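Local coordinates for AvrRxo1-ORF2 (PDB 4Z8T), which binds the type III effector AvrRxo1-ORF1, which has a polynucleotide kinase domain, and probably acts as its chaperone or antitoxin-like partner, at the interface of chains C and A and the interface of chains A and B. Coordinates in Å, arbitrary orientation; residue numbers count along the deposited sequence, not the author numbering. Chains: chain A/B, AvrRxo1-ORF2; chain C, AvrRxo1-ORF1.

Contact 1: the interface of chains C and A. Residues chain C 225, 228, 232, 262, 264, 270; chain A 9-10, 13.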
loop_
_atom_site.group_PDB
_atom_site.type_symbol
_atom_site.label_atom_id
_atom_site.label_comp_id
_atom_site.label_asym_id
_atom_site.label_seq_id
_atom_site.Cartn_x
_atom_site.Cartn_y
_atom_site.Cartn_z
HETATM N N MSE C 225 10.323 12.911 7.758
HETATM C CA MSE C 225 10.344 12.885 9.214
HETATM C C MSE C 225 11.649 13.461 9.769
HETATM O O MSE C 225 11.669 13.993 10.885
HETATM C CB MSE C 225 10.040 11.488 9.749
HETATM C CG MSE C 225 8.608 11.096 9.447
HETATM SE SE MSE C 225 8.131 9.360 10.191
HETATM C CE MSE C 225 7.495 9.976 11.886
ATOM N N ILE C 228 10.915 17.092 10.112
ATOM C CA ILE C 228 10.061 17.338 11.250
ATOM C C ILE C 228 10.882 17.265 12.538
ATOM O O ILE C 228 10.707 18.098 13.428
ATOM C CB ILE C 228 8.916 16.330 11.271
ATOM C CG1 ILE C 228 8.069 16.568 10.020
ATOM C CG2 ILE C 228 8.097 16.466 12.547
ATOM C CD1 ILE C 228 6.912 15.602 9.843
ATOM N N ILE C 232 11.036 19.615 15.888
ATOM C CA ILE C 232 10.713 19.071 17.205
ATOM C C ILE C 232 11.885 19.322 18.149
ATOM O O ILE C 232 11.688 19.658 19.317
ATOM C CB ILE C 232 10.409 17.564 17.135
ATOM C CG1 ILE C 232 9.089 17.334 16.390
ATOM C CG2 ILE C 232 10.316 16.959 18.538
ATOM C CD1 ILE C 232 8.733 15.874 16.206
ATOM N N PHE C 262 4.362 20.052 18.978
ATOM C CA PHE C 262 4.151 19.068 17.909
ATOM C C PHE C 262 2.783 18.400 18.014
ATOM O O PHE C 262 2.410 17.889 19.070
ATOM C CB PHE C 262 5.253 18.006 17.949
ATOM C CG PHE C 262 5.037 16.867 16.990
ATOM C CD1 PHE C 262 5.037 17.081 15.610
ATOM C CD2 PHE C 262 4.852 15.580 17.457
ATOM C CE1 PHE C 262 4.858 16.033 14.726
ATOM C CE2 PHE C 262 4.652 14.529 16.571
ATOM C CZ PHE C 262 4.664 14.748 15.216
ATOM N N VAL C 264 -0.306 16.050 15.608
ATOM C CA VAL C 264 -0.605 15.318 14.385
ATOM C C VAL C 264 -2.079 15.462 14.109
ATOM O O VAL C 264 -2.898 14.762 14.695
ATOM C CB VAL C 264 -0.230 13.833 14.507
ATOM C CG1 VAL C 264 -0.561 13.087 13.196
ATOM C CG2 VAL C 264 1.247 13.699 14.817
ATOM N N TYR C 270 -0.628 10.963 7.988
ATOM C CA TYR C 270 0.767 11.066 8.422
ATOM C C TYR C 270 1.493 9.748 8.204
ATOM O O TYR C 270 2.630 9.723 7.725
ATOM C CB TYR C 270 0.822 11.465 9.897
ATOM C CG TYR C 270 2.174 11.924 10.407
ATOM C CD1 TYR C 270 2.969 12.794 9.679
ATOM C CD2 TYR C 270 2.632 11.516 11.649
ATOM C CE1 TYR C 270 4.206 13.239 10.171
ATOM C CE2 TYR C 270 3.871 11.956 12.148
ATOM C CZ TYR C 270 4.651 12.804 11.408
ATOM O OH TYR C 270 5.859 13.232 11.913
ATOM N N ALA A 9 1.103 12.393 20.455
ATOM C CA ALA A 9 1.690 12.779 19.174
ATOM C C ALA A 9 3.144 12.332 19.111
ATOM O O ALA A 9 3.584 11.767 18.113
ATOM C CB ALA A 9 1.582 14.286 18.952
ATOM N N LEU A 10 3.892 12.572 20.189
ATOM C CA LEU A 10 5.295 12.183 20.212
ATOM C C LEU A 10 5.492 10.680 20.075
ATOM O O LEU A 10 6.398 10.242 19.375
ATOM C CB LEU A 10 5.992 12.693 21.474
ATOM C CG LEU A 10 6.327 14.184 21.486
ATOM C CD1 LEU A 10 6.834 14.603 22.871
ATOM C CD2 LEU A 10 7.360 14.508 20.427
ATOM N N HIS A 13 4.721 9.536 16.485
ATOM C CA HIS A 13 5.861 9.910 15.653
ATOM C C HIS A 13 7.023 8.925 15.860
ATOM O O HIS A 13 7.642 8.457 14.905
ATOM C CB HIS A 13 6.249 11.353 16.020
ATOM C CG HIS A 13 7.416 11.900 15.260
ATOM N ND1 HIS A 13 7.301 12.437 13.998
ATOM C CD2 HIS A 13 8.715 12.052 15.621
ATOM C CE1 HIS A 13 8.492 12.855 13.592
ATOM N NE2 HIS A 13 9.360 12.639 14.557
#

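Contact 2: the interface of chains A and B. Residues chain A 8, 11-12, 15; chain B 30, 33.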
loop_
_atom_site.group_PDB
_atom_site.type_symbol
_atom_site.label_atom_id
_atom_site.label_comp_id
_atom_site.label_asym_id
_atom_site.label_seq_id
_atom_site.Cartn_x
_atom_site.Cartn_y
_atom_site.Cartn_z
ATOM N N ASP A 8 0.939 11.688 23.161
ATOM C CA ASP A 8 0.411 10.775 22.144
ATOM C C ASP A 8 1.004 11.106 20.775
ATOM O O ASP A 8 1.369 10.208 20.016
ATOM C CB ASP A 8 -1.121 10.837 22.061
ATOM C CG ASP A 8 -1.808 10.210 23.263
ATOM O OD1 ASP A 8 -1.218 9.314 23.898
ATOM O OD2 ASP A 8 -2.952 10.615 23.556
ATOM N N GLU A 11 4.652 9.900 20.748
ATOM C CA GLU A 11 4.778 8.446 20.675
ATOM C C GLU A 11 4.376 7.923 19.297
ATOM O O GLU A 11 5.008 7.008 18.769
ATOM C CB GLU A 11 3.981 7.769 21.799
ATOM C CG GLU A 11 4.182 6.249 21.901
ATOM C CD GLU A 11 5.568 5.839 22.403
ATOM O OE1 GLU A 11 6.367 6.719 22.786
ATOM O OE2 GLU A 11 5.858 4.618 22.419
ATOM N N PHE A 12 3.341 8.510 18.698
ATOM C CA PHE A 12 2.961 8.113 17.347
ATOM C C PHE A 12 4.122 8.360 16.382
ATOM O O PHE A 12 4.471 7.509 15.571
ATOM C CB PHE A 12 1.709 8.873 16.898
ATOM C CG PHE A 12 1.046 8.294 15.675
ATOM C CD1 PHE A 12 0.069 7.316 15.796
ATOM C CD2 PHE A 12 1.391 8.732 14.404
ATOM C CE1 PHE A 12 -0.561 6.793 14.673
ATOM C CE2 PHE A 12 0.763 8.208 13.282
ATOM C CZ PHE A 12 -0.212 7.234 13.423
ATOM N N LYS A 15 6.982 5.781 16.930
ATOM C CA LYS A 15 6.658 4.452 16.424
ATOM C C LYS A 15 6.605 4.455 14.901
ATOM O O LYS A 15 7.027 3.493 14.251
ATOM C CB LYS A 15 5.330 3.965 17.011
ATOM C CG LYS A 15 5.398 3.659 18.500
ATOM C CD LYS A 15 6.525 2.662 18.771
ATOM C CE LYS A 15 6.508 2.176 20.220
ATOM N NZ LYS A 15 7.646 1.233 20.464
ATOM N N LEU B 30 0.988 1.459 16.679
ATOM C CA LEU B 30 0.309 2.684 16.254
ATOM C C LEU B 30 -1.161 2.701 16.645
ATOM O O LEU B 30 -1.693 3.735 17.038
ATOM C CB LEU B 30 0.459 2.889 14.742
ATOM C CG LEU B 30 1.890 3.128 14.279
ATOM C CD1 LEU B 30 1.917 3.106 12.761
ATOM C CD2 LEU B 30 2.377 4.465 14.811
ATOM N N VAL B 33 -1.604 3.705 20.322
ATOM C CA VAL B 33 -1.479 5.137 20.569
ATOM C C VAL B 33 -2.777 5.846 20.197
ATOM O O VAL B 33 -3.305 6.648 20.968
ATOM C CB VAL B 33 -0.280 5.743 19.807
ATOM C CG1 VAL B 33 -0.224 7.252 20.008
ATOM C CG2 VAL B 33 1.003 5.101 20.274
#

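Contact 3: the interface of chains A and B. Residues chain A 19, 22-23; chain B 19, 22-23.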
loop_
_atom_site.group_PDB
_atom_site.type_symbol
_atom_site.label_atom_id
_atom_site.label_comp_id
_atom_site.label_asym_id
_atom_site.label_seq_id
_atom_site.Cartn_x
_atom_site.Cartn_y
_atom_site.Cartn_z
ATOM N N ARG A 19 8.710 2.185 12.195
ATOM C CA ARG A 19 8.070 1.485 11.092
ATOM C C ARG A 19 8.741 1.835 9.777
ATOM O O ARG A 19 9.095 0.953 8.997
ATOM C CB ARG A 19 6.589 1.866 11.022
ATOM C CG ARG A 19 5.810 1.226 9.866
ATOM C CD ARG A 19 4.466 1.921 9.693
ATOM N NE ARG A 19 3.609 1.281 8.698
ATOM C CZ ARG A 19 2.789 0.264 8.957
ATOM N NH1 ARG A 19 2.704 -0.236 10.180
ATOM N NH2 ARG A 19 2.047 -0.254 7.994
ATOM N N ALA A 22 12.235 0.440 9.334
ATOM C CA ALA A 22 12.196 -0.984 9.013
ATOM C C ALA A 22 11.837 -1.192 7.549
ATOM O O ALA A 22 12.405 -2.058 6.883
ATOM C CB ALA A 22 11.213 -1.715 9.920
ATOM N N LEU A 23 10.895 -0.398 7.047
ATOM C CA LEU A 23 10.480 -0.488 5.652
ATOM C C LEU A 23 11.610 -0.042 4.729
ATOM O O LEU A 23 11.837 -0.629 3.673
ATOM C CB LEU A 23 9.233 0.363 5.398
ATOM C CG LEU A 23 7.899 -0.134 5.955
ATOM C CD1 LEU A 23 6.825 0.940 5.818
ATOM C CD2 LEU A 23 7.485 -1.373 5.181
ATOM N N ARG B 19 10.390 -8.109 7.459
ATOM C CA ARG B 19 9.585 -6.960 7.074
ATOM C C ARG B 19 8.180 -7.083 7.635
ATOM O O ARG B 19 7.663 -6.150 8.247
ATOM C CB ARG B 19 9.514 -6.860 5.548
ATOM C CG ARG B 19 8.651 -5.711 5.015
ATOM C CD ARG B 19 8.382 -5.906 3.528
ATOM N NE ARG B 19 7.678 -4.781 2.916
ATOM C CZ ARG B 19 8.277 -3.696 2.430
ATOM N NH1 ARG B 19 9.596 -3.578 2.475
ATOM N NH2 ARG B 19 7.560 -2.726 1.892
ATOM N N ALA B 22 7.907 -6.687 11.392
ATOM C CA ALA B 22 8.013 -5.284 11.782
ATOM C C ALA B 22 6.701 -4.557 11.526
ATOM O O ALA B 22 6.273 -3.735 12.337
ATOM C CB ALA B 22 9.160 -4.604 11.044
ATOM N N LEU B 23 6.061 -4.860 10.400
ATOM C CA LEU B 23 4.784 -4.246 10.055
ATOM C C LEU B 23 3.693 -4.704 11.018
ATOM O O LEU B 23 2.837 -3.922 11.426
ATOM C CB LEU B 23 4.386 -4.587 8.616
ATOM C CG LEU B 23 5.157 -3.915 7.480
ATOM C CD1 LEU B 23 4.795 -4.543 6.138
ATOM C CD2 LEU B 23 4.804 -2.438 7.465
#

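Contact 1: the interface of chains C and A
A:His13 reaches from helix 6-38 of AvrRxo1-ORF2 into a mostly apolar pocket of AvrRxo1-ORF1, the effector that this protein binds. It buries 77 Å², more than any other residue of this patch. Its CG lies anti to the backbone N (chi1 180°), which points the imidazole away from the helix into chain C. ND1 of A:His13 and the phenol OH of C:Tyr270 share a hydrogen bond of 2.7 Å. ND1 lies in the plane of the tyrosine ring, at its edge. C:Ile232 covers one face of the imidazole, with CD1 3.9 Å from the ring centroid and shifted toward the rim. The side chains of selenomethionine C:Met225 and A:His13 approach from opposite directions. A bend at chi3 (90°) brings the methyl CE of C:Met225 3.5 Å from A:His13 CE1.

C:Phe262, on strand 261-263, is the other main contributor. Its ring turns an edge toward the face of the imidazole, with the planes 70° apart. The same C:Ile232 CD1 sits over the centre of the phenyl face, so one methyl packs on both rings. A:Leu10 adds its CD2 methyl 4.0 Å from C:Phe262 CD2. At the phenyl edge, in the ring plane, the backbone O of A:Ala9 lies 3.3 Å from C:Phe262 CE2.

Contact 2: the interface of chains A and B
B:Leu30 and A:Phe12 make the ring contact of this patch, where helices 6-38 of the two AvrRxo1-ORF2 copies pack together. The methyl CD2 of B:Leu30 lies over one face of the A:Phe12 phenyl ring, 3.8 Å from its centroid. This is a CH-pi contact, offset toward the rim. The two side chains cross at about a right angle. With chi1 at -166° the A:Phe12 ring swings out opposite its own amide nitrogen, toward B:Leu30.

Aliphatic contacts form the second group. B:Leu30 CD2 also touches A:Lys15, whose CB is 3.7 Å away. The lysine therefore contributes the base of its chain here, not its amine. B:Val33 buries 61 Å², more than the other residues of the patch, and uses both its methyls. B:Val33 CG2 meets the methylene CG of A:Glu11 at 3.8 Å. B:Val33 CG1 approaches A:Phe12 CB at 4.0 Å. A bend at chi2 (70°) turns the carboxylate of A:Glu11 away and leaves CG facing the valine.

The backbone takes part as well. B:Val33 CG1 rests against the helix 6-38 main chain of chain A, 3.4 Å from the carbonyl O of A:Asp8.

Contact 3: the interface of chains A and B
Helix 6-38 of chain A meets helix 6-38 of chain B around the two-fold axis that relates the copies. The same three residues of each helix face one another, so every contact has a twin with the chains exchanged. At the axis the small alanines probably allow the helices to come close. A:Ala22 CB lies 3.7 Å from B:Ala22 CB.

The leucines also meet their own copies. A:Leu23 CD2 and B:Leu23 CD2 are 3.7 Å apart, and the side chains cross at about a right angle. Each leucine buries 51 Å², more than the arginine or alanine beside it.

The arginines flank the leucine pair. A:Arg19 leaves the helix opposite its amide nitrogen (chi1 178°), and its chain stays extended from CG to NE. This reach carries the guanidinium across to chain B, where one of its faces lies over B:Leu23. B:Leu23 CD2 sits 3.5 Å above the plane of the A:Arg19 guanidinium, offset toward the rim. B:Leu23 CD2 is 3.7 Å from the central carbon CZ of A:Arg19. The methyl packs against the flat face of the guanidinium rather than its N-H rim. Each Leu23 CD2 thus touches both the opposing leucine and the opposing arginine. In the twin, A:Leu23 CD2 lies 3.6 Å from NH2 of B:Arg19.

All three contacts draw on helix 6-38 of chain A. The C-alpha centres of contact 1 and contact 2 are about 9 Å apart. The C-alpha centre of contact 3 lies about 15 Å from that of contact 2 and about 18 Å from that of contact 1. Contacts 1 and 2 interleave in sequence, residues 9, 10 and 13 facing the effector and 8, 11, 12 and 15 facing chain B. One end of the helix thus serves two partners on different sides. Contacts 2 and 3 belong to one two-fold interface. The deposited assembly has two copies of each protein. The structure alone does not establish whether this dimer forms in the cell.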